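Local coordinates for 2-hydroxyisobutanoyl-CoA mutase large subunit (Aquincola tertiaricarbonis, PDB 4R3U), which catalyses, together with the cobalamin-binding small subunit, the isomerization of 2-hydroxyisobutyryl-CoA and (S)-3-hydroxybutyryl-CoA, at residues T123-L134 with I173-S182; F313-M324 with S335-Q343. All coordinates share one frame; numbering follows the deposited sequence.

Interaction 1: residues T123-L134 with I173-S182; sequences TGISTDFDMPTL and ISVSFTINPS. With 3KK (S-{(3R,5R,9R)-1-[(2R,3S,4R,5R)-5-(6-amino-9H-purin-9-yl)-4-hydroxy-3-(phosphonooxy)tetrahydrofuran-2-yl]-3,5,9-trihydroxy-8,8-dimethyl-3,5-dioxido-10,14-dioxo-2,4,6-trioxa-11,15-diaza-3lambda~5~,5lambda~5~-diphosphaheptadecan-17-yl} 2-hydroxy-2-methylpropanethioate), chain F.
Thr178 OG1 is gripped twice: it donates to Asp128 OD1 at 2.8 Å, meeting that oxygen nearly along its C-O axis, and accepts from a water that also touches Ser126 OG and Ser176 OG. These four side chains line the face turned to the substrate. Asp128 OD2 abuts the acyl hydroxyl O3 of the bound 3KK, at a separation too short to take at face value; Asp128 is a substrate-binding residue, thought to matter for stereospecificity.

Strands 125-128 and 175-178 run parallel, with Ile125 N bonded to Ser174 O at 2.9 Å and Thr178 N to Thr127 O at 2.7 Å. Thr127 also sends its hydroxyl back to the sheet, OG1 to Ser176 O at 3.0 Å, because chi1 (-33°) sets OG1 beside its own N.

On the face that carries Ile125, Thr127, Val175 and Phe177, Ile125 CG2 lies alongside Val175 CG1 at 3.8 Å. Past the strands, Phe129 turns its edge to the face of Phe177 in an offset T-shaped pair, planes at 71°, while Ile179 CD1 covers one face of the Phe129 ring. With an alanine here in place of Phe129, the edge-to-face partner of Phe177 is gone, which is likely to open a gap beside that ring and the Ile179 methyl.

Helices 107-119 and 183-196 cover this face, the outside of the TIM barrel, and strands 97-102 and 206-208 flank the pair.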
loop_
_atom_site.group_PDB
_atom_site.type_symbol
_atom_site.label_atom_id
_atom_site.label_comp_id
_atom_site.label_asym_id
_atom_site.label_seq_id
_atom_site.Cartn_x
_atom_site.Cartn_y
_atom_site.Cartn_z
ATOM N N THR A 123 19.243 4.526 5.183
ATOM C CA THR A 123 20.156 5.576 4.731
ATOM C C THR A 123 20.379 6.699 5.754
ATOM O O THR A 123 21.148 7.631 5.509
ATOM C CB THR A 123 19.710 6.046 3.320
ATOM O OG1 THR A 123 18.372 6.544 3.384
ATOM C CG2 THR A 123 19.772 4.904 2.274
ATOM N N GLY A 124 19.731 6.578 6.904
ATOM C CA GLY A 124 19.845 7.502 8.029
ATOM C C GLY A 124 19.576 6.798 9.338
ATOM O O GLY A 124 18.765 5.885 9.376
ATOM N N ILE A 125 20.252 7.204 10.411
ATOM C CA ILE A 125 20.060 6.627 11.741
ATOM C C ILE A 125 19.025 7.436 12.561
ATOM O O ILE A 125 19.073 8.659 12.564
ATOM C CB ILE A 125 21.431 6.481 12.461
ATOM C CG1 ILE A 125 22.146 5.199 11.995
ATOM C CG2 ILE A 125 21.336 6.562 14.003
ATOM C CD1 ILE A 125 23.638 5.335 11.981
ATOM N N SER A 126 18.098 6.740 13.237
ATOM C CA SER A 126 17.136 7.343 14.150
ATOM C C SER A 126 17.280 6.615 15.482
ATOM O O SER A 126 17.391 5.392 15.508
ATOM C CB SER A 126 15.702 7.262 13.619
ATOM O OG SER A 126 14.751 7.759 14.554
ATOM N N THR A 127 17.299 7.351 16.576
ATOM C CA THR A 127 17.471 6.748 17.892
ATOM C C THR A 127 16.373 7.188 18.855
ATOM O O THR A 127 16.149 8.398 19.034
ATOM C CB THR A 127 18.858 7.107 18.472
ATOM O OG1 THR A 127 19.839 7.229 17.423
ATOM C CG2 THR A 127 19.308 6.136 19.579
ATOM N N ASP A 128 15.696 6.199 19.464
ATOM C CA ASP A 128 14.723 6.368 20.533
ATOM C C ASP A 128 15.325 5.947 21.841
ATOM O O ASP A 128 15.999 4.926 21.926
ATOM C CB ASP A 128 13.397 5.653 20.266
ATOM C CG ASP A 128 12.452 6.587 19.531
ATOM O OD1 ASP A 128 12.956 7.448 18.761
ATOM O OD2 ASP A 128 11.199 6.401 19.661
ATOM N N PHE A 129 15.085 6.747 22.863
ATOM C CA PHE A 129 15.666 6.599 24.202
ATOM C C PHE A 129 14.661 6.088 25.221
ATOM O O PHE A 129 13.450 6.181 25.003
ATOM C CB PHE A 129 16.289 7.938 24.643
ATOM C CG PHE A 129 17.327 8.441 23.651
ATOM C CD1 PHE A 129 18.663 8.050 23.754
ATOM C CD2 PHE A 129 16.956 9.253 22.582
ATOM C CE1 PHE A 129 19.605 8.455 22.802
ATOM C CE2 PHE A 129 17.893 9.636 21.621
ATOM C CZ PHE A 129 19.219 9.252 21.749
ATOM N N ASP A 130 15.164 5.499 26.314
ATOM C CA ASP A 130 14.299 5.019 27.362
ATOM C C ASP A 130 13.732 6.208 28.182
ATOM O O ASP A 130 14.199 7.345 28.043
ATOM C CB ASP A 130 15.024 3.988 28.233
ATOM C CG ASP A 130 16.226 4.468 29.003
ATOM O OD1 ASP A 130 16.421 5.690 29.100
ATOM O OD2 ASP A 130 16.917 3.627 29.588
ATOM N N MET A 131 12.766 5.924 29.049
ATOM C CA MET A 131 12.140 6.920 29.897
ATOM C C MET A 131 13.103 7.638 30.808
ATOM O O MET A 131 13.060 8.865 30.796
ATOM C CB MET A 131 10.942 6.336 30.659
ATOM C CG MET A 131 9.799 5.887 29.771
ATOM S SD MET A 131 9.436 7.005 28.389
ATOM C CE MET A 131 8.767 8.424 29.181
ATOM N N PRO A 132 14.019 6.958 31.555
ATOM C CA PRO A 132 14.974 7.718 32.398
ATOM C C PRO A 132 15.725 8.808 31.613
ATOM O O PRO A 132 15.721 9.975 32.020
ATOM C CB PRO A 132 15.910 6.631 32.945
ATOM C CG PRO A 132 15.062 5.414 32.977
ATOM C CD PRO A 132 14.184 5.499 31.753
ATOM N N THR A 133 16.282 8.443 30.446
ATOM C CA THR A 133 17.033 9.316 29.544
ATOM C C THR A 133 16.181 10.482 29.029
ATOM O O THR A 133 16.639 11.626 29.017
ATOM C CB THR A 133 17.675 8.459 28.426
ATOM O OG1 THR A 133 18.473 7.449 29.039
ATOM C CG2 THR A 133 18.518 9.264 27.446
ATOM N N LEU A 134 14.938 10.178 28.613
ATOM C CA LEU A 134 13.962 11.156 28.111
ATOM C C LEU A 134 13.574 12.168 29.199
ATOM O O LEU A 134 13.404 13.362 28.917
ATOM C CB LEU A 134 12.716 10.437 27.581
ATOM C CG LEU A 134 12.870 9.673 26.236
ATOM C CD1 LEU A 134 11.616 8.842 25.933
ATOM C CD2 LEU A 134 13.228 10.610 25.077
ATOM N N ILE A 173 27.173 9.288 7.427
ATOM C CA ILE A 173 25.743 8.995 7.634
ATOM C C ILE A 173 25.145 10.006 8.623
ATOM O O ILE A 173 25.823 10.371 9.594
ATOM C CB ILE A 173 25.462 7.494 8.044
ATOM C CG1 ILE A 173 23.956 7.123 7.896
ATOM C CG2 ILE A 173 26.000 7.129 9.442
ATOM C CD1 ILE A 173 23.611 5.580 7.867
ATOM N N SER A 174 23.889 10.449 8.403
ATOM C CA SER A 174 23.225 11.351 9.367
ATOM C C SER A 174 22.663 10.554 10.560
ATOM O O SER A 174 22.185 9.421 10.393
ATOM C CB SER A 174 22.132 12.190 8.714
ATOM O OG SER A 174 21.096 11.393 8.171
ATOM N N VAL A 175 22.771 11.151 11.760
ATOM C CA VAL A 175 22.330 10.581 13.032
ATOM C C VAL A 175 21.305 11.469 13.757
ATOM O O VAL A 175 21.663 12.539 14.275
ATOM C CB VAL A 175 23.531 10.204 13.959
ATOM C CG1 VAL A 175 23.054 9.641 15.304
ATOM C CG2 VAL A 175 24.493 9.229 13.266
ATOM N N SER A 176 20.064 10.954 13.859
ATOM C CA SER A 176 18.925 11.549 14.549
ATOM C C SER A 176 18.767 10.977 15.981
ATOM O O SER A 176 18.876 9.761 16.196
ATOM C CB SER A 176 17.632 11.318 13.755
ATOM O OG SER A 176 16.540 11.992 14.363
ATOM N N PHE A 177 18.481 11.864 16.940
ATOM C CA PHE A 177 18.238 11.546 18.353
ATOM C C PHE A 177 16.840 12.037 18.747
ATOM O O PHE A 177 16.556 13.240 18.663
ATOM C CB PHE A 177 19.294 12.209 19.253
ATOM C CG PHE A 177 20.699 11.651 19.219
ATOM C CD1 PHE A 177 20.930 10.301 18.941
ATOM C CD2 PHE A 177 21.793 12.464 19.516
ATOM C CE1 PHE A 177 22.226 9.785 18.955
ATOM C CE2 PHE A 177 23.095 11.947 19.537
ATOM C CZ PHE A 177 23.302 10.611 19.278
ATOM N N THR A 178 15.941 11.106 19.121
ATOM C CA THR A 178 14.586 11.475 19.568
ATOM C C THR A 178 14.687 11.831 21.063
ATOM O O THR A 178 14.249 11.073 21.936
ATOM C CB THR A 178 13.616 10.364 19.312
ATOM O OG1 THR A 178 13.712 10.011 17.948
ATOM C CG2 THR A 178 12.201 10.732 19.678
ATOM N N ILE A 179 15.309 12.974 21.328
ATOM C CA ILE A 179 15.594 13.445 22.659
ATOM C C ILE A 179 14.982 14.847 22.818
ATOM O O ILE A 179 14.956 15.615 21.864
ATOM C CB ILE A 179 17.133 13.339 22.944
ATOM C CG1 ILE A 179 17.478 13.494 24.459
ATOM C CG2 ILE A 179 17.958 14.270 22.042
ATOM C CD1 ILE A 179 17.295 12.242 25.291
ATOM N N ASN A 180 14.400 15.124 23.984
ATOM C CA ASN A 180 13.684 16.374 24.184
ATOM C C ASN A 180 14.146 17.290 25.347
ATOM O O ASN A 180 15.034 18.104 25.090
ATOM C CB ASN A 180 12.165 16.164 24.081
ATOM C CG ASN A 180 11.761 15.639 22.730
ATOM O OD1 ASN A 180 11.700 16.381 21.764
ATOM N ND2 ASN A 180 11.512 14.334 22.619
ATOM N N PRO A 181 13.627 17.221 26.610
ATOM C CA PRO A 181 14.129 18.154 27.639
ATOM C C PRO A 181 15.633 18.047 27.937
ATOM O O PRO A 181 16.239 19.022 28.402
ATOM C CB PRO A 181 13.253 17.839 28.859
ATOM C CG PRO A 181 12.707 16.493 28.625
ATOM C CD PRO A 181 12.560 16.351 27.155
ATOM N N SER A 182 16.231 16.877 27.678
ATOM C CA SER A 182 17.660 16.633 27.905
ATOM C C SER A 182 18.423 16.557 26.560
ATOM O O SER A 182 19.538 16.019 26.498
ATOM C CB SER A 182 17.861 15.366 28.728
ATOM O OG SER A 182 17.244 14.260 28.090
HETATM C C4 3KK F . 8.726 9.112 20.078
HETATM C C3 3KK F . 8.786 8.799 18.587
HETATM C C2 3KK F . 7.377 8.601 18.031
HETATM O O3 3KK F . 9.517 7.595 18.435
HETATM C C1 3KK F . 9.491 9.902 17.785
HETATM O O1 3KK F . 9.309 11.101 18.008
HETATM S S1P 3KK F . 10.561 9.272 16.535
HETATM C C2P 3KK F . 11.274 10.772 15.802
HETATM C C3P 3KK F . 12.430 10.412 14.904
HETATM N N4P 3KK F . 12.902 11.635 14.268
HETATM C C5P 3KK F . 13.571 11.625 13.112
HETATM O O5P 3KK F . 13.867 10.603 12.484
HETATM C C6P 3KK F . 13.948 13.029 12.628
HETATM C C7P 3KK F . 14.822 12.996 11.383
HETATM N N8P 3KK F . 15.072 14.361 10.904
HETATM C C9P 3KK F . 15.972 14.604 9.939
HETATM O O9P 3KK F . 16.652 13.712 9.427
HETATM C CAP 3KK F . 16.201 16.100 9.576
HETATM O OAP 3KK F . 16.124 16.957 10.735
HETATM C CBP 3KK F . 15.433 16.640 8.322
HETATM C CDP 3KK F . 15.941 18.044 7.963
HETATM C CEP 3KK F . 13.925 16.738 8.582
HETATM C CCP 3KK F . 15.685 15.751 7.085
HETATM O O6A 3KK F . 17.105 15.592 6.916
HETATM P P2A 3KK F . 17.791 14.466 6.041
HETATM O O4A 3KK F . 17.127 13.176 6.280
HETATM O O5A 3KK F . 19.254 14.566 6.265
HETATM O O3A 3KK F . 17.382 14.961 4.550
HETATM P P1A 3KK F . 17.888 16.316 3.772
HETATM O O1A 3KK F . 18.453 17.332 4.700
HETATM O O2A 3KK F . 16.800 16.725 2.868
HETATM O O5B 3KK F . 19.050 15.607 2.878
HETATM C C5B 3KK F . 20.428 15.494 3.299
HETATM C C4B 3KK F . 21.341 16.261 2.325
HETATM O O4B 3KK F . 21.027 15.960 0.931
HETATM C C3B 3KK F . 21.182 17.768 2.492
HETATM O O3B 3KK F . 22.483 18.379 2.316
HETATM P P3B 3KK F . 23.307 19.077 3.518
HETATM O O8A 3KK F . 22.387 20.153 3.952
HETATM O O7A 3KK F . 23.512 17.966 4.471
HETATM O O9A 3KK F . 24.535 19.528 2.820
HETATM C C2B 3KK F . 20.247 18.152 1.360
HETATM O O2B 3KK F . 20.419 19.517 0.960
HETATM C C1B 3KK F . 20.661 17.188 0.266
HETATM N N9A 3KK F . 19.552 16.902 -0.693
HETATM C C8A 3KK F . 18.387 16.298 -0.469
HETATM N N7A 3KK F . 17.708 16.267 -1.612
HETATM C C5A 3KK F . 18.460 16.832 -2.563
HETATM C C4A 3KK F . 19.615 17.221 -1.985
HETATM N N3A 3KK F . 20.593 17.833 -2.703
HETATM C C2A 3KK F . 20.427 18.062 -4.087
HETATM N N1A 3KK F . 19.195 17.630 -4.653
HETATM C C6A 3KK F . 18.253 17.049 -3.880
HETATM N N6A 3KK F . 17.092 16.645 -4.398
HETATM O O HOH W 1 15.623 9.853 16.045
HETATM O O HOH W 2 13.271 8.625 22.413
HETATM O O HOH W 3 15.053 14.172 26.835
#

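Interaction 2: residues F313-M324 with S335-Q343; sequences FRALRRCYAKIM and SMRLRFHCQ. With 3HC (3-hydroxybutanoyl-coenzyme A), chain E.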
loop_
_atom_site.group_PDB
_atom_site.type_symbol
_atom_site.label_atom_id
_atom_site.label_comp_id
_atom_site.label_asym_id
_atom_site.label_seq_id
_atom_site.Cartn_x
_atom_site.Cartn_y
_atom_site.Cartn_z
ATOM N N PHE A 313 0.528 18.516 4.058
ATOM C CA PHE A 313 1.977 18.682 3.878
ATOM C C PHE A 313 2.295 19.863 2.962
ATOM O O PHE A 313 3.205 20.641 3.263
ATOM C CB PHE A 313 2.610 17.393 3.343
ATOM C CG PHE A 313 2.499 16.146 4.197
ATOM C CD1 PHE A 313 2.817 16.178 5.554
ATOM C CD2 PHE A 313 2.167 14.916 3.625
ATOM C CE1 PHE A 313 2.765 15.012 6.332
ATOM C CE2 PHE A 313 2.082 13.755 4.404
ATOM C CZ PHE A 313 2.404 13.806 5.743
ATOM N N ARG A 314 1.529 20.011 1.858
ATOM C CA ARG A 314 1.679 21.086 0.871
ATOM C C ARG A 314 1.243 22.405 1.469
ATOM O O ARG A 314 1.949 23.410 1.310
ATOM C CB ARG A 314 0.923 20.754 -0.427
ATOM C CG ARG A 314 1.458 19.491 -1.102
ATOM C CD ARG A 314 0.535 18.960 -2.179
ATOM N NE ARG A 314 0.821 19.553 -3.486
ATOM C CZ ARG A 314 0.124 20.539 -4.039
ATOM N NH1 ARG A 314 -0.919 21.065 -3.403
ATOM N NH2 ARG A 314 0.462 21.005 -5.237
ATOM N N ALA A 315 0.134 22.392 2.240
ATOM C CA ALA A 315 -0.357 23.579 2.968
ATOM C C ALA A 315 0.667 24.052 3.996
ATOM O O ALA A 315 0.917 25.238 4.084
ATOM C CB ALA A 315 -1.681 23.274 3.654
ATOM N N LEU A 316 1.276 23.129 4.751
ATOM C CA LEU A 316 2.311 23.449 5.750
ATOM C C LEU A 316 3.488 24.158 5.107
ATOM O O LEU A 316 3.932 25.176 5.625
ATOM C CB LEU A 316 2.801 22.163 6.452
ATOM C CG LEU A 316 1.967 21.710 7.634
ATOM C CD1 LEU A 316 2.158 20.238 7.894
ATOM C CD2 LEU A 316 2.273 22.548 8.862
ATOM N N ARG A 317 3.980 23.642 3.958
ATOM C CA ARG A 317 5.098 24.239 3.224
ATOM C C ARG A 317 4.784 25.643 2.770
ATOM O O ARG A 317 5.667 26.504 2.852
ATOM C CB ARG A 317 5.504 23.376 2.030
ATOM C CG ARG A 317 6.569 22.338 2.364
ATOM C CD ARG A 317 7.330 21.861 1.139
ATOM N NE ARG A 317 6.434 21.205 0.186
ATOM C CZ ARG A 317 6.184 19.900 0.154
ATOM N NH1 ARG A 317 6.827 19.075 0.969
ATOM N NH2 ARG A 317 5.317 19.407 -0.714
ATOM N N ARG A 318 3.532 25.884 2.288
ATOM C CA ARG A 318 3.072 27.194 1.799
ATOM C C ARG A 318 2.946 28.202 2.939
ATOM O O ARG A 318 3.417 29.331 2.808
ATOM C CB ARG A 318 1.749 27.068 1.014
ATOM C CG ARG A 318 1.286 28.375 0.349
ATOM C CD ARG A 318 0.501 28.104 -0.903
ATOM N NE ARG A 318 -0.913 27.895 -0.625
ATOM C CZ ARG A 318 -1.755 27.236 -1.415
ATOM N NH1 ARG A 318 -3.036 27.151 -1.097
ATOM N NH2 ARG A 318 -1.325 26.665 -2.533
ATOM N N CYS A 319 2.308 27.784 4.056
ATOM C CA CYS A 319 2.098 28.574 5.275
ATOM C C CYS A 319 3.435 28.988 5.880
ATOM O O CYS A 319 3.642 30.166 6.187
ATOM C CB CYS A 319 1.243 27.797 6.274
ATOM S SG CYS A 319 -0.477 27.569 5.761
ATOM N N TYR A 320 4.359 28.021 5.980
ATOM C CA TYR A 320 5.702 28.227 6.486
ATOM C C TYR A 320 6.457 29.257 5.660
ATOM O O TYR A 320 7.051 30.161 6.247
ATOM C CB TYR A 320 6.480 26.902 6.519
ATOM C CG TYR A 320 7.925 27.072 6.944
ATOM C CD1 TYR A 320 8.255 27.333 8.273
ATOM C CD2 TYR A 320 8.961 26.980 6.018
ATOM C CE1 TYR A 320 9.584 27.478 8.675
ATOM C CE2 TYR A 320 10.289 27.122 6.405
ATOM C CZ TYR A 320 10.594 27.375 7.736
ATOM O OH TYR A 320 11.897 27.521 8.123
ATOM N N ALA A 321 6.437 29.124 4.303
ATOM C CA ALA A 321 7.100 30.076 3.403
ATOM C C ALA A 321 6.589 31.499 3.644
ATOM O O ALA A 321 7.404 32.412 3.858
ATOM C CB ALA A 321 6.877 29.687 1.962
ATOM N N LYS A 322 5.232 31.659 3.670
ATOM C CA LYS A 322 4.556 32.938 3.859
ATOM C C LYS A 322 4.896 33.598 5.189
ATOM O O LYS A 322 5.130 34.800 5.213
ATOM C CB LYS A 322 3.040 32.801 3.638
ATOM C CG LYS A 322 2.686 32.590 2.176
ATOM C CD LYS A 322 1.214 32.287 1.925
ATOM C CE LYS A 322 0.938 32.340 0.436
ATOM N NZ LYS A 322 -0.514 32.267 0.127
ATOM N N ILE A 323 4.963 32.800 6.277
ATOM C CA ILE A 323 5.269 33.260 7.646
ATOM C C ILE A 323 6.696 33.797 7.709
ATOM O O ILE A 323 6.911 34.914 8.172
ATOM C CB ILE A 323 5.017 32.128 8.689
ATOM C CG1 ILE A 323 3.507 31.800 8.826
ATOM C CG2 ILE A 323 5.624 32.456 10.048
ATOM C CD1 ILE A 323 3.229 30.363 9.520
ATOM N N MET A 324 7.664 32.996 7.235
ATOM C CA MET A 324 9.089 33.328 7.214
ATOM C C MET A 324 9.394 34.582 6.390
ATOM O O MET A 324 10.085 35.482 6.885
ATOM C CB MET A 324 9.922 32.107 6.770
ATOM C CG MET A 324 9.787 30.901 7.710
ATOM S SD MET A 324 9.930 31.236 9.508
ATOM C CE MET A 324 11.626 31.356 9.662
ATOM N N SER A 335 15.421 29.860 4.132
ATOM C CA SER A 335 14.684 30.219 5.347
ATOM C C SER A 335 13.173 29.977 5.153
ATOM O O SER A 335 12.441 29.844 6.124
ATOM C CB SER A 335 14.898 31.693 5.660
ATOM O OG SER A 335 16.227 31.933 6.075
ATOM N N MET A 336 12.715 29.964 3.891
ATOM C CA MET A 336 11.309 29.794 3.549
ATOM C C MET A 336 10.969 28.353 3.106
ATOM O O MET A 336 9.780 28.010 3.043
ATOM C CB MET A 336 10.876 30.863 2.522
ATOM C CG MET A 336 11.160 32.289 2.993
ATOM S SD MET A 336 11.261 33.479 1.641
ATOM C CE MET A 336 12.779 34.226 2.018
ATOM N N ARG A 337 12.000 27.500 2.848
ATOM C CA ARG A 337 11.755 26.108 2.472
ATOM C C ARG A 337 11.675 25.133 3.654
ATOM O O ARG A 337 12.671 24.895 4.344
ATOM C CB ARG A 337 12.584 25.593 1.264
ATOM C CG ARG A 337 14.096 25.584 1.415
ATOM C CD ARG A 337 14.663 24.208 1.722
ATOM N NE ARG A 337 16.059 24.265 2.200
ATOM C CZ ARG A 337 16.424 24.483 3.469
ATOM N NH1 ARG A 337 15.508 24.692 4.405
ATOM N NH2 ARG A 337 17.708 24.495 3.806
ATOM N N LEU A 338 10.457 24.601 3.896
ATOM C CA LEU A 338 10.171 23.653 4.964
ATOM C C LEU A 338 10.710 22.285 4.599
ATOM O O LEU A 338 10.391 21.754 3.538
ATOM C CB LEU A 338 8.643 23.591 5.250
ATOM C CG LEU A 338 8.165 22.737 6.430
ATOM C CD1 LEU A 338 7.009 23.392 7.145
ATOM C CD2 LEU A 338 7.762 21.331 5.973
ATOM N N ARG A 339 11.535 21.735 5.479
ATOM C CA ARG A 339 12.107 20.398 5.359
ATOM C C ARG A 339 11.481 19.627 6.518
ATOM O O ARG A 339 11.356 20.186 7.620
ATOM C CB ARG A 339 13.658 20.392 5.484
ATOM C CG ARG A 339 14.422 21.172 4.401
ATOM C CD ARG A 339 15.894 21.260 4.742
ATOM N NE ARG A 339 16.073 21.770 6.105
ATOM C CZ ARG A 339 17.044 21.419 6.937
ATOM N NH1 ARG A 339 17.982 20.563 6.556
ATOM N NH2 ARG A 339 17.088 21.925 8.154
ATOM N N PHE A 340 11.042 18.371 6.269
ATOM C CA PHE A 340 10.398 17.575 7.312
ATOM C C PHE A 340 10.657 16.076 7.261
ATOM O O PHE A 340 10.823 15.495 6.184
ATOM C CB PHE A 340 8.878 17.879 7.421
ATOM C CG PHE A 340 7.982 17.254 6.372
ATOM C CD1 PHE A 340 7.881 17.806 5.094
ATOM C CD2 PHE A 340 7.188 16.148 6.678
ATOM C CE1 PHE A 340 7.008 17.257 4.142
ATOM C CE2 PHE A 340 6.347 15.578 5.710
ATOM C CZ PHE A 340 6.253 16.142 4.458
ATOM N N HIS A 341 10.721 15.468 8.467
ATOM C CA HIS A 341 10.796 14.036 8.660
ATOM C C HIS A 341 9.340 13.643 8.832
ATOM O O HIS A 341 8.532 14.414 9.374
ATOM C CB HIS A 341 11.574 13.660 9.930
ATOM C CG HIS A 341 11.474 12.193 10.289
ATOM N ND1 HIS A 341 12.123 11.213 9.553
ATOM C CD2 HIS A 341 10.764 11.588 11.264
ATOM C CE1 HIS A 341 11.794 10.067 10.096
ATOM N NE2 HIS A 341 10.998 10.237 11.139
ATOM N N CYS A 342 9.000 12.447 8.371
ATOM C CA CYS A 342 7.637 11.941 8.465
ATOM C C CYS A 342 7.654 10.536 9.075
ATOM O O CYS A 342 8.570 9.759 8.830
ATOM C CB CYS A 342 6.970 11.954 7.084
ATOM S SG CYS A 342 5.200 11.589 7.097
ATOM N N GLN A 343 6.641 10.227 9.875
ATOM C CA GLN A 343 6.441 8.899 10.424
ATOM C C GLN A 343 5.005 8.584 10.132
ATOM O O GLN A 343 4.154 9.469 10.240
ATOM C CB GLN A 343 6.736 8.840 11.932
ATOM C CG GLN A 343 6.677 7.415 12.512
ATOM C CD GLN A 343 7.091 7.336 13.965
ATOM O OE1 GLN A 343 7.691 8.248 14.540
ATOM N NE2 GLN A 343 6.820 6.221 14.587
HETATM N N1A 3HC E . 19.166 17.614 -4.655
HETATM C C2A 3HC E . 20.462 18.082 -4.112
HETATM N N3A 3HC E . 20.586 17.825 -2.672
HETATM C C4A 3HC E . 19.600 17.214 -1.971
HETATM C C5A 3HC E . 18.445 16.825 -2.552
HETATM C C6A 3HC E . 18.234 17.046 -3.868
HETATM N N6A 3HC E . 17.074 16.644 -4.385
HETATM N N7A 3HC E . 17.698 16.252 -1.604
HETATM C C8A 3HC E . 18.380 16.279 -0.462
HETATM N N9A 3HC E . 19.536 16.898 -0.680
HETATM C C1B 3HC E . 20.648 17.182 0.277
HETATM C C2B 3HC E . 20.242 18.143 1.375
HETATM O O2B 3HC E . 20.415 19.507 0.976
HETATM C C3B 3HC E . 21.182 17.753 2.503
HETATM O O3B 3HC E . 22.485 18.361 2.322
HETATM P P3B 3HC E . 23.309 19.066 3.518
HETATM O O7A 3HC E . 23.511 17.963 4.480
HETATM O O8A 3HC E . 24.539 19.508 2.817
HETATM O O9A 3HC E . 22.393 20.149 3.943
HETATM C C4B 3HC E . 21.336 16.246 2.330
HETATM O O4B 3HC E . 21.020 15.950 0.936
HETATM C C5B 3HC E . 20.423 15.479 3.303
HETATM O O5B 3HC E . 19.045 15.587 2.881
HETATM P P1A 3HC E . 17.881 16.304 3.766
HETATM O O1A 3HC E . 18.445 17.325 4.691
HETATM O O2A 3HC E . 16.798 16.711 2.854
HETATM O O3A 3HC E . 17.368 14.955 4.550
HETATM P P2A 3HC E . 17.779 14.461 6.042
HETATM O O4A 3HC E . 17.114 13.172 6.284
HETATM O O5A 3HC E . 19.242 14.561 6.265
HETATM O O6A 3HC E . 17.095 15.589 6.915
HETATM C CBP 3HC E . 15.429 16.641 8.327
HETATM C CCP 3HC E . 15.676 15.747 7.092
HETATM C CDP 3HC E . 15.938 18.042 7.962
HETATM C CEP 3HC E . 13.922 16.742 8.589
HETATM C CAP 3HC E . 16.198 16.103 9.580
HETATM O OAP 3HC E . 16.119 16.961 10.739
HETATM C C9P 3HC E . 15.976 14.607 9.945
HETATM O O9P 3HC E . 16.665 13.718 9.441
HETATM N N8P 3HC E . 15.068 14.360 10.902
HETATM C C7P 3HC E . 14.822 12.994 11.381
HETATM C C6P 3HC E . 13.949 13.020 12.627
HETATM C C5P 3HC E . 13.577 11.614 13.106
HETATM O O5P 3HC E . 13.871 10.595 12.475
HETATM N N4P 3HC E . 12.911 11.617 14.266
HETATM C C3P 3HC E . 12.439 10.393 14.897
HETATM C C2P 3HC E . 11.280 10.756 15.785
HETATM S S1P 3HC E . 10.538 9.287 16.560
HETATM C C1 3HC E . 9.289 10.148 17.528
HETATM O O1 3HC E . 9.499 11.196 18.137
HETATM C C2 3HC E . 7.868 9.557 17.497
HETATM C C3 3HC E . 7.724 8.338 18.411
HETATM O O3 3HC E . 8.674 7.348 18.031
HETATM C C4 3HC E . 7.905 8.719 19.888
HETATM O O HOH W 4 8.339 25.981 2.683
#
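Ser335 O starts the contact, resting 3.3 Å from Met324 CG and near the phenol of Tyr320, while the Ser335 hydroxyl turns to Asp290. Met336 O comes next, 3.4 Å from Ala321 CA in a CA-H...O contact, and one water donates to it and to Arg317 O and accepts from Leu338 N. Met336 CG passes Ala321 to lie 4.0 Å from Met324 CB.

Leu338 points its side chain at the helix, Leu338 CB 3.5 Å from Tyr320 CD2, CD1 reaching Tyr320 CB and CD2 by Arg317 CG. The contact joins the helix of a beta-alpha-beta unit (strand 298-302, helix 306-327, strand 340-344) to its second strand, the helix running back over the outside of the barrel. Arg339 points the other way, one face of its guanidinium against the coenzyme A methyl CDP.

Phe340 turns back to the helix, its CG between the backbone N and the carbonyl carbon (chi1 78°), so that CZ lies over a face of Phe313; the rings barely overlap, planes at 28°. Arg317 NH1 meets the Phe340 edge in plane, 3.7 Å from CE1, while the guanidinium finds its main polar partner in Thr83. His341 faces inward, with the pantetheine oxygen O5P of 3HC over the centre of one face of its ring and ND1 bonded to Ser375. Cys342 SG comes obliquely to the Phe313 ring, 3.8 Å from CZ, and Gln343 OE1 reaches 3HC C2 at 3.2 Å.

How the interactions relate
Both interactions belong to one parallel barrel sheet, where strands 97-102 and 375-377 stand between 125-128 and 340-344. Their centres lie 23 Å apart and their nearest atoms about 6 Å, without touching, yet the acyl-CoA joins them. The two bound forms, 3KK and 3HC, have nearly superposed coenzyme A parts and differ at the acyl end. Around the shared pantetheine, Ser176 OG of interaction 1 comes within 3.2 Å of 3KK C5P, while His341 NE2 of interaction 2 is 3.2 Å from 3HC O5P, on that same amide. Asp128 and Gln343 then both border the acyl group and 5'-deoxyadenosine, one from each interaction.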